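Local coordinates for protein restriction endonuclease S subunits (Thermoanaerobacter tengcongensis, PDB 3OKG) that probably recognises specific DNA as the S subunit of a type I methyltransferase, which it forms together with M polypeptides, at residues 49-54 with 70-75; 39-44 with 111-116. One frame throughout, in Å; residues are numbered along the deposited sequence.

Contact 1. Residues 49-54 with 70-75. With SO4 (sulfate ion), chain I.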
ATOM      1  N   THR A  49     -23.132 -20.068 -32.790  1.00 30.73           N
ATOM      2  CA  THR A  49     -22.570 -18.748 -33.011  1.00 30.97           C
ATOM      3  C   THR A  49     -21.845 -18.261 -31.765  1.00 25.82           C
ATOM      4  O   THR A  49     -22.399 -18.279 -30.684  1.00 28.35           O
ATOM      5  CB  THR A  49     -23.664 -17.776 -33.400  1.00 32.11           C
ATOM      6  OG1 THR A  49     -24.253 -18.222 -34.629  1.00 34.63           O
ATOM      7  CG2 THR A  49     -23.090 -16.387 -33.611  1.00 32.18           C
ATOM      8  N   TYR A  50     -20.584 -17.868 -31.918  1.00 31.33           N
ATOM      9  CA  TYR A  50     -19.832 -17.349 -30.791  1.00 23.94           C
ATOM     10  C   TYR A  50     -20.332 -15.946 -30.450  1.00 22.89           C
ATOM     11  O   TYR A  50     -20.687 -15.180 -31.341  1.00 26.33           O
ATOM     12  CB  TYR A  50     -18.338 -17.306 -31.128  1.00 26.42           C
ATOM     13  CG  TYR A  50     -17.650 -18.634 -30.872  1.00 20.85           C
ATOM     14  CD1 TYR A  50     -17.301 -19.012 -29.588  1.00 23.94           C
ATOM     15  CD2 TYR A  50     -17.381 -19.520 -31.924  1.00 24.10           C
ATOM     16  CE1 TYR A  50     -16.683 -20.244 -29.333  1.00 24.63           C
ATOM     17  CE2 TYR A  50     -16.751 -20.763 -31.678  1.00 28.16           C
ATOM     18  CZ  TYR A  50     -16.412 -21.104 -30.391  1.00 26.08           C
ATOM     19  OH  TYR A  50     -15.808 -22.312 -30.128  1.00 25.71           O
ATOM     20  N   PHE A  51     -20.357 -15.615 -29.166  1.00 23.48           N
ATOM     21  CA  PHE A  51     -20.536 -14.221 -28.762  1.00 28.87           C
ATOM     22  C   PHE A  51     -19.518 -13.919 -27.667  1.00 26.38           C
ATOM     23  O   PHE A  51     -18.970 -14.837 -27.049  1.00 25.47           O
ATOM     24  CB  PHE A  51     -21.960 -13.982 -28.240  1.00 23.52           C
ATOM     25  CG  PHE A  51     -22.234 -14.647 -26.939  1.00 24.10           C
ATOM     26  CD1 PHE A  51     -22.263 -13.911 -25.756  1.00 20.01           C
ATOM     27  CD2 PHE A  51     -22.451 -16.013 -26.878  1.00 23.44           C
ATOM     28  CE1 PHE A  51     -22.504 -14.525 -24.543  1.00 25.31           C
ATOM     29  CE2 PHE A  51     -22.692 -16.641 -25.665  1.00 22.76           C
ATOM     30  CZ  PHE A  51     -22.723 -15.905 -24.489  1.00 31.10           C
ATOM     31  N   VAL A  52     -19.248 -12.640 -27.427  1.00 24.15           N
ATOM     32  CA  VAL A  52     -18.328 -12.288 -26.354  1.00 17.97           C
ATOM     33  C   VAL A  52     -19.133 -11.893 -25.124  1.00 20.22           C
ATOM     34  O   VAL A  52     -20.076 -11.095 -25.236  1.00 20.04           O
ATOM     35  CB  VAL A  52     -17.400 -11.135 -26.766  1.00 21.23           C
ATOM     36  CG1 VAL A  52     -16.472 -10.806 -25.609  1.00 25.12           C
ATOM     37  CG2 VAL A  52     -16.578 -11.524 -28.001  1.00 28.70           C
ATOM     38  N   TYR A  53     -18.797 -12.468 -23.964  1.00 18.76           N
ATOM     39  CA  TYR A  53     -19.576 -12.262 -22.746  1.00 19.76           C
ATOM     40  C   TYR A  53     -18.787 -11.440 -21.741  1.00 25.63           C
ATOM     41  O   TYR A  53     -17.643 -11.773 -21.427  1.00 25.41           O
ATOM     42  CB  TYR A  53     -19.910 -13.604 -22.108  1.00 18.53           C
ATOM     43  CG  TYR A  53     -20.794 -13.523 -20.904  1.00 22.30           C
ATOM     44  CD1 TYR A  53     -21.874 -12.647 -20.871  1.00 20.89           C
ATOM     45  CD2 TYR A  53     -20.575 -14.339 -19.816  1.00 31.07           C
ATOM     46  CE1 TYR A  53     -22.684 -12.565 -19.753  1.00 17.12           C
ATOM     47  CE2 TYR A  53     -21.400 -14.283 -18.701  1.00 28.62           C
ATOM     48  CZ  TYR A  53     -22.455 -13.394 -18.690  1.00 24.68           C
ATOM     49  OH  TYR A  53     -23.272 -13.341 -17.589  1.00 23.63           O
ATOM     50  N   VAL A  54     -19.404 -10.370 -21.253  1.00 17.56           N
ATOM     51  CA  VAL A  54     -18.835  -9.561 -20.176  1.00 22.90           C
ATOM     52  C   VAL A  54     -19.565  -9.836 -18.841  1.00 21.47           C
ATOM     53  O   VAL A  54     -20.709  -9.447 -18.662  1.00 19.11           O
ATOM     54  CB  VAL A  54     -18.933  -8.051 -20.510  1.00 20.41           C
ATOM     55  CG1 VAL A  54     -18.183  -7.247 -19.462  1.00 18.45           C
ATOM     56  CG2 VAL A  54     -18.371  -7.757 -21.931  1.00 17.91           C
ATOM     57  N   LYS A  70     -14.955 -13.219 -22.140  1.00 26.58           N
ATOM     58  CA  LYS A  70     -14.716 -14.566 -22.650  1.00 23.72           C
ATOM     59  C   LYS A  70     -15.550 -14.796 -23.882  1.00 27.20           C
ATOM     60  O   LYS A  70     -16.710 -14.429 -23.905  1.00 24.57           O
ATOM     61  CB  LYS A  70     -15.063 -15.623 -21.594  1.00 29.36           C
ATOM     62  CG  LYS A  70     -14.570 -17.033 -22.014  1.00 45.69           C
ATOM     63  CD  LYS A  70     -15.375 -18.171 -21.397  1.00 76.12           C
ATOM     64  CE  LYS A  70     -14.825 -18.612 -20.048  1.00 83.54           C
ATOM     65  NZ  LYS A  70     -15.545 -19.820 -19.546  1.00 72.77           N
ATOM     66  N   GLU A  71     -14.967 -15.412 -24.915  1.00 20.92           N
ATOM     67  CA  GLU A  71     -15.748 -15.716 -26.093  1.00 22.94           C
ATOM     68  C   GLU A  71     -16.395 -17.073 -25.860  1.00 30.73           C
ATOM     69  O   GLU A  71     -15.721 -18.060 -25.545  1.00 26.79           O
ATOM     70  CB  GLU A  71     -14.913 -15.675 -27.378  1.00 23.37           C
ATOM     71  CG  GLU A  71     -15.771 -15.755 -28.629  1.00 30.16           C
ATOM     72  CD  GLU A  71     -15.159 -15.039 -29.810  1.00 29.80           C
ATOM     73  OE1 GLU A  71     -14.001 -14.597 -29.703  1.00 33.62           O
ATOM     74  OE2 GLU A  71     -15.837 -14.915 -30.846  1.00 38.63           O
ATOM     75  N   ILE A  72     -17.706 -17.111 -26.013  1.00 23.02           N
ATOM     76  CA  ILE A  72     -18.486 -18.282 -25.659  1.00 22.54           C
ATOM     77  C   ILE A  72     -19.393 -18.722 -26.802  1.00 26.87           C
ATOM     78  O   ILE A  72     -19.945 -17.909 -27.534  1.00 21.06           O
ATOM     79  CB  ILE A  72     -19.357 -17.996 -24.422  1.00 25.41           C
ATOM     80  CG1 ILE A  72     -18.467 -17.616 -23.235  1.00 33.12           C
ATOM     81  CG2 ILE A  72     -20.229 -19.200 -24.085  1.00 30.73           C
ATOM     82  CD1 ILE A  72     -19.270 -17.045 -22.036  1.00 32.59           C
ATOM     83  N   LEU A  73     -19.533 -20.035 -26.955  1.00 31.55           N
ATOM     84  CA  LEU A  73     -20.444 -20.579 -27.946  1.00 29.30           C
ATOM     85  C   LEU A  73     -21.886 -20.372 -27.467  1.00 19.72           C
ATOM     86  O   LEU A  73     -22.188 -20.587 -26.298  1.00 25.77           O
ATOM     87  CB  LEU A  73     -20.140 -22.072 -28.136  1.00 39.74           C
ATOM     88  CG  LEU A  73     -20.614 -22.748 -29.421  1.00 32.60           C
ATOM     89  CD1 LEU A  73     -20.177 -22.003 -30.651  1.00 24.67           C
ATOM     90  CD2 LEU A  73     -20.105 -24.192 -29.453  1.00 34.07           C
ATOM     91  N   GLY A  74     -22.785 -19.972 -28.368  1.00 26.38           N
ATOM     92  CA  GLY A  74     -24.147 -19.663 -27.960  1.00 29.14           C
ATOM     93  C   GLY A  74     -24.786 -20.796 -27.181  1.00 30.25           C
ATOM     94  O   GLY A  74     -25.476 -20.589 -26.180  1.00 26.84           O
ATOM     95  N   GLN A  75     -24.560 -22.016 -27.650  1.00 30.91           N
ATOM     96  CA  GLN A  75     -25.060 -23.193 -26.955  1.00 27.49           C
ATOM     97  C   GLN A  75     -24.753 -23.146 -25.465  1.00 29.30           C
ATOM     98  O   GLN A  75     -25.545 -23.589 -24.640  1.00 31.61           O
ATOM     99  CB  GLN A  75     -24.419 -24.449 -27.553  1.00 30.15           C
ATOM    100  CG  GLN A  75     -24.700 -25.686 -26.751  1.00 45.08           C
ATOM    101  CD  GLN A  75     -24.100 -26.914 -27.386  1.00 54.55           C
ATOM    102  OE1 GLN A  75     -23.516 -26.842 -28.474  1.00 43.71           O
ATOM    103  NE2 GLN A  75     -24.236 -28.055 -26.713  1.00 61.07           N
TER
HETATM  104  S   SO4 I 405     -26.723 -20.797 -35.436  1.00 64.72           S
HETATM  105  O1  SO4 I 405     -26.063 -20.885 -36.734  1.00 41.76           O
HETATM  106  O2  SO4 I 405     -27.759 -19.772 -35.525  1.00 62.75           O
HETATM  107  O3  SO4 I 405     -27.326 -22.075 -35.062  1.00 68.28           O
HETATM  108  O4  SO4 I 405     -25.737 -20.449 -34.413  1.00 49.65           O

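Contact 2. Residues 39-44 with 111-116. With SO4 (sulfate ion), chain G; SO4 (sulfate ion), chain D.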
ATOM      1  N   GLU A  39     -31.813  -3.512 -24.973  1.00 25.95           N
ATOM      2  CA  GLU A  39     -32.490  -4.747 -25.354  1.00 28.71           C
ATOM      3  C   GLU A  39     -31.768  -5.964 -24.821  1.00 36.63           C
ATOM      4  O   GLU A  39     -30.618  -5.884 -24.382  1.00 25.24           O
ATOM      5  CB  GLU A  39     -32.571  -4.850 -26.880  1.00 31.53           C
ATOM      6  CG  GLU A  39     -33.525  -3.852 -27.542  1.00 60.90           C
ATOM      7  CD  GLU A  39     -33.657  -4.078 -29.056  1.00 92.02           C
ATOM      8  OE1 GLU A  39     -33.679  -5.251 -29.496  1.00 84.91           O
ATOM      9  OE2 GLU A  39     -33.740  -3.083 -29.810  1.00 90.69           O
ATOM     10  N   ARG A  40     -32.466  -7.092 -24.872  1.00 24.83           N
ATOM     11  CA  ARG A  40     -31.923  -8.366 -24.483  1.00 26.23           C
ATOM     12  C   ARG A  40     -31.897  -9.313 -25.680  1.00 25.75           C
ATOM     13  O   ARG A  40     -32.579  -9.088 -26.677  1.00 29.65           O
ATOM     14  CB  ARG A  40     -32.784  -8.974 -23.399  1.00 28.42           C
ATOM     15  CG  ARG A  40     -32.877  -8.105 -22.184  1.00 42.23           C
ATOM     16  CD  ARG A  40     -33.249  -8.945 -21.013  1.00 49.59           C
ATOM     17  NE  ARG A  40     -33.197  -8.189 -19.779  1.00 45.51           N
ATOM     18  CZ  ARG A  40     -33.150  -8.760 -18.586  1.00 47.00           C
ATOM     19  NH1 ARG A  40     -33.124 -10.085 -18.498  1.00 37.83           N
ATOM     20  NH2 ARG A  40     -33.120  -8.008 -17.495  1.00 39.89           N
ATOM     21  N   ARG A  41     -31.100 -10.360 -25.559  1.00 28.38           N
ATOM     22  CA  ARG A  41     -31.008 -11.379 -26.588  1.00 29.77           C
ATOM     23  C   ARG A  41     -30.588 -12.685 -25.925  1.00 39.89           C
ATOM     24  O   ARG A  41     -29.817 -12.680 -24.958  1.00 29.99           O
ATOM     25  CB  ARG A  41     -30.005 -10.969 -27.663  1.00 30.39           C
ATOM     26  CG  ARG A  41     -30.172 -11.730 -28.974  1.00 37.09           C
ATOM     27  CD  ARG A  41     -28.857 -11.917 -29.685  1.00 48.90           C
ATOM     28  NE  ARG A  41     -28.137 -10.665 -29.857  1.00 40.23           N
ATOM     29  CZ  ARG A  41     -26.809 -10.564 -29.812  1.00 44.64           C
ATOM     30  NH1 ARG A  41     -26.054 -11.645 -29.613  1.00 56.71           N
ATOM     31  NH2 ARG A  41     -26.231  -9.382 -29.969  1.00 44.77           N
ATOM     32  N   ASP A  42     -31.108 -13.802 -26.429  1.00 25.56           N
ATOM     33  CA  ASP A  42     -30.765 -15.108 -25.891  1.00 31.99           C
ATOM     34  C   ASP A  42     -29.806 -15.773 -26.870  1.00 30.15           C
ATOM     35  O   ASP A  42     -30.221 -16.242 -27.928  1.00 33.89           O
ATOM     36  CB  ASP A  42     -32.037 -15.951 -25.708  1.00 30.59           C
ATOM     37  CG  ASP A  42     -31.755 -17.297 -25.104  1.00 42.74           C
ATOM     38  OD1 ASP A  42     -30.577 -17.733 -25.112  1.00 34.98           O
ATOM     39  OD2 ASP A  42     -32.709 -17.930 -24.611  1.00 51.17           O
ATOM     40  N   PRO A  43     -28.508 -15.788 -26.540  1.00 26.49           N
ATOM     41  CA  PRO A  43     -27.541 -16.317 -27.514  1.00 28.35           C
ATOM     42  C   PRO A  43     -27.747 -17.814 -27.775  1.00 26.02           C
ATOM     43  O   PRO A  43     -27.233 -18.308 -28.784  1.00 28.08           O
ATOM     44  CB  PRO A  43     -26.177 -16.107 -26.815  1.00 25.69           C
ATOM     45  CG  PRO A  43     -26.466 -15.103 -25.672  1.00 29.48           C
ATOM     46  CD  PRO A  43     -27.874 -15.396 -25.267  1.00 27.83           C
ATOM     47  N   THR A  44     -28.451 -18.511 -26.875  1.00 30.43           N
ATOM     48  CA  THR A  44     -28.687 -19.948 -27.038  1.00 34.36           C
ATOM     49  C   THR A  44     -29.536 -20.220 -28.264  1.00 42.66           C
ATOM     50  O   THR A  44     -29.637 -21.359 -28.698  1.00 35.77           O
ATOM     51  CB  THR A  44     -29.360 -20.629 -25.809  1.00 39.60           C
ATOM     52  OG1 THR A  44     -30.728 -20.206 -25.692  1.00 35.97           O
ATOM     53  CG2 THR A  44     -28.599 -20.318 -24.520  1.00 36.08           C
ATOM     54  N   GLY A 111     -22.521  -4.957 -29.820  1.00 23.51           N
ATOM     55  CA  GLY A 111     -23.427  -6.026 -30.174  1.00 24.62           C
ATOM     56  C   GLY A 111     -23.148  -7.306 -29.428  1.00 29.89           C
ATOM     57  O   GLY A 111     -23.770  -8.336 -29.701  1.00 30.39           O
ATOM     58  N   GLN A 112     -22.213  -7.257 -28.487  1.00 21.68           N
ATOM     59  CA  GLN A 112     -21.936  -8.416 -27.651  1.00 18.90           C
ATOM     60  C   GLN A 112     -22.856  -8.425 -26.415  1.00 21.74           C
ATOM     61  O   GLN A 112     -23.874  -7.750 -26.412  1.00 24.46           O
ATOM     62  CB  GLN A 112     -20.445  -8.491 -27.316  1.00 16.43           C
ATOM     63  CG  GLN A 112     -19.583  -8.432 -28.593  1.00 21.19           C
ATOM     64  CD  GLN A 112     -19.990  -9.497 -29.632  1.00 28.03           C
ATOM     65  OE1 GLN A 112     -19.945  -9.260 -30.852  1.00 37.45           O
ATOM     66  NE2 GLN A 112     -20.403 -10.652 -29.149  1.00 18.83           N
ATOM     67  N   ILE A 113     -22.524  -9.222 -25.407  1.00 18.32           N
ATOM     68  CA  ILE A 113     -23.464  -9.523 -24.327  1.00 23.49           C
ATOM     69  C   ILE A 113     -22.825  -9.285 -22.952  1.00 18.55           C
ATOM     70  O   ILE A 113     -21.674  -9.658 -22.725  1.00 21.24           O
ATOM     71  CB  ILE A 113     -23.913 -10.999 -24.396  1.00 19.55           C
ATOM     72  CG1 ILE A 113     -24.606 -11.285 -25.738  1.00 23.53           C
ATOM     73  CG2 ILE A 113     -24.812 -11.367 -23.225  1.00 19.61           C
ATOM     74  CD1 ILE A 113     -25.915 -10.535 -25.930  1.00 23.65           C
ATOM     75  N   CYS A 114     -23.574  -8.673 -22.035  1.00 17.59           N
ATOM     76  CA  CYS A 114     -23.147  -8.632 -20.649  1.00 15.95           C
ATOM     77  C   CYS A 114     -24.189  -9.244 -19.731  1.00 18.32           C
ATOM     78  O   CYS A 114     -25.349  -9.453 -20.117  1.00 22.07           O
ATOM     79  CB  CYS A 114     -22.814  -7.206 -20.179  1.00 20.04           C
ATOM     80  SG  CYS A 114     -24.299  -6.141 -19.888  1.00 18.55           S
ATOM     81  N   SER A 115     -23.748  -9.528 -18.519  1.00 18.09           N
ATOM     82  CA  SER A 115     -24.569 -10.153 -17.487  1.00 24.01           C
ATOM     83  C   SER A 115     -25.784  -9.280 -17.180  1.00 25.35           C
ATOM     84  O   SER A 115     -25.698  -8.051 -17.220  1.00 20.16           O
ATOM     85  CB  SER A 115     -23.745 -10.331 -16.205  1.00 20.67           C
ATOM     86  OG  SER A 115     -24.540 -10.824 -15.133  1.00 19.62           O
ATOM     87  N   THR A 116     -26.916  -9.914 -16.883  1.00 23.14           N
ATOM     88  CA  THR A 116     -28.083  -9.180 -16.366  1.00 20.12           C
ATOM     89  C   THR A 116     -27.757  -8.504 -15.030  1.00 23.50           C
ATOM     90  O   THR A 116     -28.517  -7.663 -14.547  1.00 23.60           O
ATOM     91  CB  THR A 116     -29.268 -10.134 -16.127  1.00 22.94           C
ATOM     92  OG1 THR A 116     -28.801 -11.246 -15.357  1.00 22.24           O
ATOM     93  CG2 THR A 116     -29.847 -10.618 -17.455  1.00 27.61           C
TER
HETATM   94  S   SO4 G 403     -33.366 -10.148 -14.685  1.00109.04           S
HETATM   95  O1  SO4 G 403     -33.194 -11.435 -15.363  1.00 80.61           O
HETATM   96  O2  SO4 G 403     -32.711  -9.085 -15.442  1.00 79.32           O
HETATM   97  O3  SO4 G 403     -34.795  -9.845 -14.582  1.00 73.76           O
HETATM   98  O4  SO4 G 403     -32.745 -10.198 -13.358  1.00 80.74           O
HETATM   99  S   SO4 D 400     -21.995 -12.054 -12.899  1.00 37.95           S
HETATM  100  O1  SO4 D 400     -23.285 -12.471 -13.421  1.00 35.53           O
HETATM  101  O2  SO4 D 400     -21.518 -10.914 -13.687  1.00 39.62           O
HETATM  102  O3  SO4 D 400     -22.146 -11.596 -11.521  1.00 38.50           O
HETATM  103  O4  SO4 D 400     -21.049 -13.149 -12.983  1.00 61.44           O
HETATM  104  O   HOH W   1     -22.843 -11.376 -30.511  1.00 36.65           O

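Contact 1. Residues 49-54 with 70-75
F51 and I72 form a hydrogen-bonded antiparallel pair, their side chains running side by side on the same face. Two backbone bonds join them, F51 N to I72 O at 2.8 Å and I72 N to F51 O. I72 CB sits 3.8 Å from F51 CE2, and CG2 stays beside CE2 and CZ of that ring. CG1 lies anti to the carbonyl carbon (chi1 -60°); beyond it the chain is extended and I72 CD1 ends 3.5 Å from Y53 CB. The ring edge of F51 also meets G74 CA and the carbonyl oxygen of L73. An alanine at F51 would probably leave I72 CB and CG2 without their aromatic neighbour and open a gap beside G74. The strands 50-54 and 70-73 form an edge of a mixed sheet in the DNA specificity domain, with 70-73 outermost and 113-115 flanking 50-54 across from it; I113, P43 and A81 also pack on F51. The other face carries Y50, V52, E71 and L73. There L73 CD1 makes a CH-pi contact over the Y50 ring, 3.8 Å from its centroid, while E71 crosses Y50 at about a right angle, E71 OE2 lying 3.5 Å from Y50 CB. Beyond the ladder, G74 N donates to T49 O, and T49 OG1 donates at 2.7 Å to O4 of a sulfate, probably from the crystallisation liquor and also held by N46 ND2 and S48 N.

Contact 2. Residues 39-44 with 111-116
R41 reaches across to the backbone of G111, and I113 lies beneath the same guanidinium: together with P43 they make the closely packed half of this contact, in which I113 and P43 are buried. CG of R41 is anti to the backbone N (chi1 -161°), and the chain bends at chi2 and chi3; the guanidinium at its end lies with one face against I113 CD1. That methyl is 3.8 Å from R41 NH1 and offset toward the rim. R41 NH2 donates to G111 O at 2.7 Å; the oxygen lies close to the guanidinium plane, although the donor is tilted 28° from the plane of the carbonyl. P43 CG adds a looser touch, 4.2 Å from I113 CG1, on the flank where F51 also packs against both residues. A water bridges the polar side, donating to G111 O and accepting a weak bond from R41 NH1.

The other half is loose and faces solvent. The exposed R40 leaves the loop with its chain extended from CG to NE, and T116 CG2 lies over one face of its guanidinium, 3.5 Å from R40 NH1. The edge of that group turns to a sulfate, probably from the crystallisation liquor, whose O1 receives a weak bond from R40 NH1. At the far end of the loop, D42 OD1 accepts from T44 N and T44 OG1, both from one face of the carboxylate, in an Asx turn.

The contact joins the loop between strands 27-30 and 50-54 to strand 113-115, beside the G1 beta bulge at G111 and Q112 facing I85. Its chemistry implies two differently held arginines: R41, whose rotation is probably limited by a carbonyl at its edge and a methyl on its face, and R40, whose charge is probably offset in this crystal by a sulfate.

Contact 1 and contact 2 have centres about 10 Å apart and meet in one mixed sheet, ordered 70-73, 50-54, 113-115, 81-84. Strand 50-54 is the shared element: it pairs antiparallel with 70-73 on one flank and parallel with 113-115 on the other, where V54 N and O probably bond to I113 O and S115 N. Along the chain the order is 39-44, 49-54, 70-75, 111-116, so the hairpin-like pairing of contact 1 falls between the halves of contact 2. All four segments belong to the first DNA specificity domain, and the longer closure ties its early loop to a strand that comes much later in the sequence, consistent with one compact recognition domain.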